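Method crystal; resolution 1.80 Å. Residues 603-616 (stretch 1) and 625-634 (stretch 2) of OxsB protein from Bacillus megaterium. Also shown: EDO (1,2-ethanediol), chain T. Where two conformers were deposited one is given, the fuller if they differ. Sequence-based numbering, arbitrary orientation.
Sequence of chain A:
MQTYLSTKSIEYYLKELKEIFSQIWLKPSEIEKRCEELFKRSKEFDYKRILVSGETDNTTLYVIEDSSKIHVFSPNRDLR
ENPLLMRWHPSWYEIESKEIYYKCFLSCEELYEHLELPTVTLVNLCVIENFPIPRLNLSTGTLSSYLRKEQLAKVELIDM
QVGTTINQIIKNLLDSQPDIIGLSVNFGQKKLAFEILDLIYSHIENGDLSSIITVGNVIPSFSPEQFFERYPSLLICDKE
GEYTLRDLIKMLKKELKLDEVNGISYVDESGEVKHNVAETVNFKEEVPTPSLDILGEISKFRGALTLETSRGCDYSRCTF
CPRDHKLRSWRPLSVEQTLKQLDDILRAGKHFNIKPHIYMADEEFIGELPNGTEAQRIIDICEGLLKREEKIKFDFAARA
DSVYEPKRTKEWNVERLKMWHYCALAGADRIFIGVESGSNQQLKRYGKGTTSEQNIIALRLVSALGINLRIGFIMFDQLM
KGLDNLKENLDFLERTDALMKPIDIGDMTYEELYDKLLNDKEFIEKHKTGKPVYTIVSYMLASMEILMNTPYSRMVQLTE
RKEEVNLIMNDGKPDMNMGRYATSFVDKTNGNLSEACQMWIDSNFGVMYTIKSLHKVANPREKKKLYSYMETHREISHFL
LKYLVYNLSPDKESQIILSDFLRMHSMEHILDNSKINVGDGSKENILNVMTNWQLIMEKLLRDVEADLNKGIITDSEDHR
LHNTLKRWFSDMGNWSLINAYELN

Stretch 1 (603-616) SNFGVMYTIKSLHK
Stretch 2 (625-634) KLYSYMETHR

The contact is built around one knob. M630 (chi1 m, chi2 t, chi3 m) starts sideways from its helix, but its end comes nearer and settles among M608, I611, K612 and H615. Its CG lies 3.9 Å from both I611 CG2 and M608 CE, and its SD is 4.1 Å from K612 CG, so even a lysine whose CA-to-CB bond points away lends its aliphatic stem to the hole. I611 (m, t) fills the middle: its CG2 reaches L626 CD2 at 4.2 Å, and its CD1 approaches Y629 CD2 at 4.3 Å.

Two helices carry these side chains. Residues 603-616 and 625-634 are both helical, with phi/psi mostly near -64/-42, and both continue beyond the stretches. They run roughly antiparallel, 146° between their N-to-C directions, with axes 9.4 Å apart at closest approach. Backbone i-to-i+4 hydrogen bonds run from M608 N to N604 O (3.0 Å) onward, and from Y629 N to K625 O (3.1 Å); the first helix is kinked where the N atoms of G606 and V607 lack bonds to the preceding turn. The register sets M608 CA 7.4 Å from M630 CA and H615 CA 5.9 Å from L626 CA.

That tighter end belongs to L626 (m, t), pointing toward the other helix. Its CD1 packs 3.7 Å from H615 CA and 3.9 Å from L614 CB, so a leucine branch rests directly on backbone.

A methionine–histidine pairing then occurs twice, with the roles exchanged between helices. M630 CE sits over one face of the H615 ring, 3.9 Å from its centroid, while L626 CB lies at the ring edge. H615 takes chi1 t and chi2 -94°. At the other end M608 (m, m, m) lays CG over the face of the H633 ring, 3.6 Å from the centroid and only 5° off the normal, with SD 4.2 Å from that centroid. H633 has chi1 167° and chi2 -114°. Both contacts set polarised CH groups against a pi face.

At the margin, H615 NE2 meets Y627 CD1 at 3.7 Å, the rings oblique at 41°. No hydrogen bond crosses directly between the helices; water supplies the polar link. N604 (chi1 m) brings ND2 to the H633 ring edge, 3.9 Å from NE2, and water 1 joins them, accepting from N604 ND2 at 3.1 Å and lying 2.8 Å from H633 NE2. On the second helix, R634 NE and NH2 donate to O1 and O2 of ethanediol, each at 2.8 Å.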

# COMPACT_ATOMS: atom_id res chain seq x y z
N SER A 603 -4.95 -1.79 -26.74
CA SER A 603 -4.38 -1.60 -28.07
C SER A 603 -3.08 -0.80 -28.04
O SER A 603 -2.29 -0.89 -28.99
CB SER A 603 -5.39 -0.89 -28.97
OG SER A 603 -5.60 0.47 -28.59
N ASN A 604 -2.84 -0.03 -26.99
CA ASN A 604 -1.64 0.80 -26.88
C ASN A 604 -0.66 0.27 -25.85
O ASN A 604 0.41 0.86 -25.68
CB ASN A 604 -2.01 2.23 -26.51
CG ASN A 604 -2.86 2.89 -27.56
OD1 ASN A 604 -2.60 2.75 -28.75
ND2 ASN A 604 -3.88 3.62 -27.13
N PHE A 605 -1.01 -0.81 -25.16
CA PHE A 605 -0.28 -1.19 -23.95
C PHE A 605 1.17 -1.54 -24.26
O PHE A 605 2.08 -1.10 -23.57
CB PHE A 605 -0.97 -2.36 -23.26
CG PHE A 605 -0.25 -2.80 -22.02
CD1 PHE A 605 -0.52 -2.18 -20.81
CD2 PHE A 605 0.72 -3.78 -22.07
CE1 PHE A 605 0.16 -2.55 -19.67
CE2 PHE A 605 1.41 -4.16 -20.93
CZ PHE A 605 1.12 -3.54 -19.74
N GLY A 606 1.39 -2.35 -25.30
CA GLY A 606 2.74 -2.84 -25.56
C GLY A 606 3.71 -1.72 -25.90
O GLY A 606 4.81 -1.64 -25.33
N VAL A 607 3.30 -0.83 -26.81
CA VAL A 607 4.16 0.28 -27.21
C VAL A 607 4.35 1.26 -26.06
O VAL A 607 5.47 1.71 -25.79
CB VAL A 607 3.58 0.98 -28.46
CG1 VAL A 607 4.41 2.18 -28.82
CG2 VAL A 607 3.53 0.02 -29.63
N MET A 608 3.27 1.61 -25.35
CA MET A 608 3.43 2.56 -24.26
C MET A 608 4.19 1.96 -23.08
O MET A 608 4.96 2.68 -22.40
CB MET A 608 2.07 3.09 -23.80
CG MET A 608 1.39 3.96 -24.85
SD MET A 608 2.47 5.13 -25.71
CE MET A 608 3.15 6.07 -24.33
N TYR A 609 4.02 0.67 -22.81
CA TYR A 609 4.85 0.03 -21.79
C TYR A 609 6.32 0.11 -22.18
O TYR A 609 7.19 0.38 -21.34
CB TYR A 609 4.43 -1.43 -21.60
CG TYR A 609 5.31 -2.22 -20.65
CD1 TYR A 609 5.01 -2.28 -19.29
CD2 TYR A 609 6.42 -2.92 -21.11
CE1 TYR A 609 5.81 -3.01 -18.42
CE2 TYR A 609 7.21 -3.65 -20.24
CZ TYR A 609 6.90 -3.69 -18.90
OH TYR A 609 7.69 -4.42 -18.04
N THR A 610 6.62 -0.11 -23.46
CA THR A 610 8.01 -0.08 -23.91
C THR A 610 8.61 1.32 -23.78
O THR A 610 9.74 1.49 -23.31
CB THR A 610 8.10 -0.57 -25.35
OG1 THR A 610 7.53 -1.89 -25.42
CG2 THR A 610 9.56 -0.61 -25.83
N ILE A 611 7.85 2.34 -24.20
CA ILE A 611 8.30 3.73 -24.06
C ILE A 611 8.56 4.05 -22.59
O ILE A 611 9.57 4.68 -22.24
CB ILE A 611 7.25 4.67 -24.67
CG1 ILE A 611 7.31 4.58 -26.21
CG2 ILE A 611 7.42 6.12 -24.16
CD1 ILE A 611 6.15 5.22 -26.90
N LYS A 612 7.66 3.62 -21.71
CA LYS A 612 7.85 3.88 -20.29
C LYS A 612 9.09 3.17 -19.76
O LYS A 612 9.84 3.73 -18.95
CB LYS A 612 6.59 3.44 -19.53
CG LYS A 612 6.36 4.11 -18.18
CD LYS A 612 4.84 4.17 -17.90
CE LYS A 612 4.08 3.03 -18.61
NZ LYS A 612 2.60 3.03 -18.38
N SER A 613 9.30 1.92 -20.19
CA SER A 613 10.47 1.16 -19.78
C SER A 613 11.77 1.81 -20.25
O SER A 613 12.75 1.89 -19.50
CB SER A 613 10.38 -0.27 -20.31
OG SER A 613 11.55 -1.01 -20.02
N LEU A 614 11.80 2.28 -21.50
CA LEU A 614 12.99 2.97 -22.00
C LEU A 614 13.22 4.28 -21.26
O LEU A 614 14.37 4.66 -21.02
CB LEU A 614 12.86 3.24 -23.51
CG LEU A 614 12.87 2.00 -24.39
CD1 LEU A 614 12.44 2.36 -25.80
CD2 LEU A 614 14.26 1.38 -24.40
N HIS A 615 12.13 4.95 -20.87
CA HIS A 615 12.25 6.25 -20.24
C HIS A 615 12.99 6.15 -18.91
O HIS A 615 13.77 7.03 -18.57
CB HIS A 615 10.86 6.86 -20.04
CG HIS A 615 10.85 8.11 -19.23
ND1 HIS A 615 10.64 8.11 -17.87
CD2 HIS A 615 11.01 9.41 -19.58
CE1 HIS A 615 10.68 9.35 -17.42
NE2 HIS A 615 10.91 10.16 -18.44
N LYS A 616 12.77 5.04 -18.19
CA LYS A 616 13.40 4.86 -16.89
C LYS A 616 14.92 4.91 -16.97
O LYS A 616 15.57 5.29 -15.99
CB LYS A 616 12.96 3.53 -16.28
CG LYS A 616 11.49 3.45 -15.92
CD LYS A 616 11.16 2.13 -15.22
CE LYS A 616 9.66 1.99 -15.03
NZ LYS A 616 9.29 0.71 -14.35
N LYS A 625 12.39 13.40 -24.55
CA LYS A 625 11.69 13.01 -25.77
C LYS A 625 10.65 11.92 -25.49
O LYS A 625 9.47 12.05 -25.85
CB LYS A 625 12.72 12.55 -26.82
CG LYS A 625 12.13 12.15 -28.16
CD LYS A 625 11.35 13.28 -28.80
CE LYS A 625 12.26 14.37 -29.34
NZ LYS A 625 11.48 15.37 -30.11
N LEU A 626 11.07 10.85 -24.80
CA LEU A 626 10.16 9.77 -24.44
C LEU A 626 9.03 10.28 -23.54
O LEU A 626 7.89 9.81 -23.65
CB LEU A 626 10.93 8.67 -23.73
CG LEU A 626 11.97 7.93 -24.58
CD1 LEU A 626 12.97 7.16 -23.72
CD2 LEU A 626 11.26 7.00 -25.55
N TYR A 627 9.33 11.21 -22.64
CA TYR A 627 8.28 11.76 -21.80
C TYR A 627 7.26 12.52 -22.64
O TYR A 627 6.05 12.43 -22.38
CB TYR A 627 8.88 12.66 -20.72
CG TYR A 627 7.88 12.96 -19.60
CD1 TYR A 627 7.70 12.07 -18.56
CD2 TYR A 627 7.15 14.13 -19.60
CE1 TYR A 627 6.80 12.34 -17.53
CE2 TYR A 627 6.24 14.42 -18.58
CZ TYR A 627 6.08 13.52 -17.55
OH TYR A 627 5.18 13.79 -16.55
N SER A 628 7.73 13.23 -23.67
CA SER A 628 6.80 13.98 -24.51
C SER A 628 5.85 13.03 -25.24
O SER A 628 4.68 13.37 -25.44
CB SER A 628 7.56 14.88 -25.50
OG SER A 628 7.89 14.18 -26.69
N TYR A 629 6.34 11.85 -25.65
CA TYR A 629 5.43 10.84 -26.20
C TYR A 629 4.36 10.48 -25.18
O TYR A 629 3.17 10.38 -25.51
CB TYR A 629 6.17 9.57 -26.57
CG TYR A 629 7.33 9.70 -27.53
CD1 TYR A 629 7.36 10.68 -28.51
CD2 TYR A 629 8.38 8.81 -27.44
CE1 TYR A 629 8.48 10.75 -29.40
CE2 TYR A 629 9.46 8.88 -28.29
CZ TYR A 629 9.50 9.84 -29.27
OH TYR A 629 10.61 9.85 -30.11
N MET A 630 4.77 10.23 -23.94
CA MET A 630 3.81 9.85 -22.90
C MET A 630 2.80 10.96 -22.64
O MET A 630 1.61 10.68 -22.45
CB MET A 630 4.56 9.47 -21.62
CG MET A 630 5.16 8.08 -21.71
SD MET A 630 6.13 7.62 -20.26
CE MET A 630 7.58 8.54 -20.60
N GLU A 631 3.24 12.23 -22.63
CA GLU A 631 2.29 13.33 -22.48
C GLU A 631 1.30 13.37 -23.62
O GLU A 631 0.11 13.62 -23.42
CB GLU A 631 3.02 14.67 -22.42
CG GLU A 631 3.96 14.87 -21.24
CD GLU A 631 4.68 16.21 -21.34
OE1 GLU A 631 5.23 16.51 -22.42
OE2 GLU A 631 4.65 16.96 -20.35
N THR A 632 1.79 13.18 -24.85
CA THR A 632 0.91 13.23 -26.00
C THR A 632 -0.10 12.09 -25.98
O THR A 632 -1.28 12.29 -26.27
CB THR A 632 1.76 13.21 -27.28
OG1 THR A 632 2.59 14.37 -27.27
CG2 THR A 632 0.88 13.23 -28.51
N HIS A 633 0.37 10.89 -25.63
CA HIS A 633 -0.52 9.74 -25.50
C HIS A 633 -1.64 10.00 -24.50
O HIS A 633 -2.81 9.69 -24.76
CB HIS A 633 0.28 8.51 -25.06
CG HIS A 633 -0.55 7.36 -24.61
ND1 HIS A 633 -0.55 6.90 -23.31
CD2 HIS A 633 -1.41 6.57 -25.29
CE1 HIS A 633 -1.37 5.88 -23.21
NE2 HIS A 633 -1.91 5.65 -24.40
N ARG A 634 -1.30 10.57 -23.34
CA ARG A 634 -2.31 10.87 -22.33
C ARG A 634 -3.32 11.87 -22.87
O ARG A 634 -4.53 11.73 -22.66
CB ARG A 634 -1.64 11.42 -21.07
CG ARG A 634 -2.63 11.85 -19.98
CD ARG A 634 -1.90 12.60 -18.87
NE ARG A 634 -0.94 11.77 -18.14
CZ ARG A 634 -1.24 11.05 -17.05
NH1 ARG A 634 -2.49 11.05 -16.56
NH2 ARG A 634 -0.29 10.35 -16.46
C1 EDO T . 2.97 11.84 -18.84
O1 EDO T . 1.72 12.54 -18.70
C2 EDO T . 3.16 10.93 -17.65
O2 EDO T . 2.18 9.90 -17.71
O HOH W 1 -3.91 3.73 -24.03